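Local coordinates for Nsp15 (Middle East respiratory syndrome-related coronavirus, PDB 5YVD), which cleaves RNA as a uridylate-specific endoribonuclease, probably working as a hexamer, at the interface of chains A and B. Numbering follows the deposited sequence. Chains: chain A/B, Nsp15.

The interface of chains A and B. Residues chain A 90, 92-95; chain B 37-40.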
# COMPACT_ATOMS: atom_id res chain seq x y z
N ARG A 90 20.39 -6.99 -5.77
CA ARG A 90 19.49 -6.32 -4.81
C ARG A 90 18.36 -5.61 -5.50
O ARG A 90 17.34 -5.38 -4.88
CB ARG A 90 20.23 -5.30 -3.92
CG ARG A 90 21.39 -5.87 -3.15
CD ARG A 90 21.92 -4.87 -2.15
NE ARG A 90 22.53 -3.71 -2.81
CZ ARG A 90 22.18 -2.43 -2.68
NH1 ARG A 90 21.18 -2.06 -1.89
NH2 ARG A 90 22.85 -1.52 -3.34
N ASN A 92 18.56 -2.50 -6.48
CA ASN A 92 18.67 -1.22 -5.82
C ASN A 92 19.93 -0.59 -6.34
O ASN A 92 20.66 -1.16 -7.15
CB ASN A 92 18.71 -1.41 -4.27
CG ASN A 92 18.28 -0.14 -3.47
OD1 ASN A 92 18.56 0.98 -3.86
ND2 ASN A 92 17.61 -0.35 -2.36
N ILE A 93 20.19 0.60 -5.84
CA ILE A 93 21.34 1.38 -6.22
C ILE A 93 22.41 1.27 -5.15
O ILE A 93 22.12 0.87 -4.01
CB ILE A 93 20.86 2.82 -6.43
CG1 ILE A 93 21.32 3.31 -7.76
CG2 ILE A 93 21.27 3.78 -5.33
CD1 ILE A 93 20.47 4.46 -8.21
N TYR A 94 23.64 1.59 -5.49
CA TYR A 94 24.68 1.64 -4.48
C TYR A 94 24.51 2.98 -3.77
O TYR A 94 24.59 4.02 -4.42
CB TYR A 94 26.08 1.47 -5.07
CG TYR A 94 27.18 1.57 -4.04
CD1 TYR A 94 27.75 2.79 -3.72
CD2 TYR A 94 27.65 0.45 -3.36
CE1 TYR A 94 28.76 2.90 -2.79
CE2 TYR A 94 28.67 0.55 -2.42
CZ TYR A 94 29.22 1.79 -2.14
OH TYR A 94 30.22 1.92 -1.22
N GLY A 95 24.22 2.93 -2.47
CA GLY A 95 23.97 4.13 -1.68
C GLY A 95 22.52 4.54 -1.83
O GLY A 95 21.70 3.74 -2.27
N VAL B 37 26.54 2.25 3.58
CA VAL B 37 25.80 3.31 2.91
C VAL B 37 24.50 2.82 2.21
O VAL B 37 23.83 3.59 1.54
CB VAL B 37 26.77 4.08 1.97
CG1 VAL B 37 26.99 3.34 0.65
CG2 VAL B 37 26.30 5.53 1.75
N ASN B 38 24.12 1.56 2.41
CA ASN B 38 22.96 0.98 1.70
C ASN B 38 21.79 0.61 2.59
O ASN B 38 21.97 0.35 3.76
CB ASN B 38 23.39 -0.26 0.92
CG ASN B 38 24.22 0.08 -0.29
OD1 ASN B 38 23.79 0.88 -1.12
ND2 ASN B 38 25.41 -0.49 -0.40
N ASP B 39 20.59 0.59 2.00
CA ASP B 39 19.43 0.00 2.62
C ASP B 39 19.19 -1.36 2.03
O ASP B 39 18.82 -1.47 0.85
CB ASP B 39 18.22 0.85 2.34
CG ASP B 39 18.29 2.20 2.99
OD1 ASP B 39 18.71 2.28 4.17
OD2 ASP B 39 17.90 3.16 2.31
N ILE B 40 19.38 -2.40 2.86
CA ILE B 40 19.19 -3.79 2.48
C ILE B 40 17.88 -4.38 3.00
O ILE B 40 17.58 -4.33 4.19
CB ILE B 40 20.28 -4.70 3.08
CG1 ILE B 40 21.68 -4.13 2.81
CG2 ILE B 40 20.12 -6.14 2.58
CD1 ILE B 40 21.95 -3.91 1.35
O HOH W 1 21.05 0.91 -1.07
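The amide oxygen OD1 of B:Asn38 takes a hydrogen bond from the backbone N of A:Gly95, 2.5 Å away and nearly straight at 163°. The N-H of A:Gly95 comes in somewhat tilted from the carbonyl plane of that amide. Water 1 also grips this oxygen, its own oxygen lying 2.7 Å from B:Asn38 OD1. CG of B:Asn38 sits opposite its own carbonyl carbon (chi1 -73°), which points the amide into the chain A loop. Water 1 ties the two chains together further, linking B:Asn38 OD1 and the backbone N of B:Asp39 to NH1 of A:Arg90 and to the carbonyl oxygens of A:Ile93 and A:Gly95. A:Arg90 bends at its third torsion, and its guanidinium NH2 gives A:Ile93 O a bond of 2.6 Å from above the carbonyl plane. This bond and the water together probably steady the guanidinium, whose plane is turned by about half a right angle from the B:Asn38 amide it crosses. Lower on the same side chain, CD of A:Arg90 packs on the CD1 methyl of B:Ile40 at 3.6 Å. Across the patch, the ring of A:Tyr94 stands almost upright to the B:Asn38 amide, the planes 79° apart, with ND2 of B:Asn38 over the ring face, above its CD2-CE2 side. Methyl CG1 of B:Val37 lies over the same face of the ring, towards CE1 and CZ, 3.9 Å from CZ of A:Tyr94, and also meets CA of A:Gly95. In the fold, the start of B strand 38-44, in the N-terminal oligomerisation region, meets A strand 92-93 and the loop residues flanking it in the middle domain, joining neighbouring subunits of the six-copy assembly.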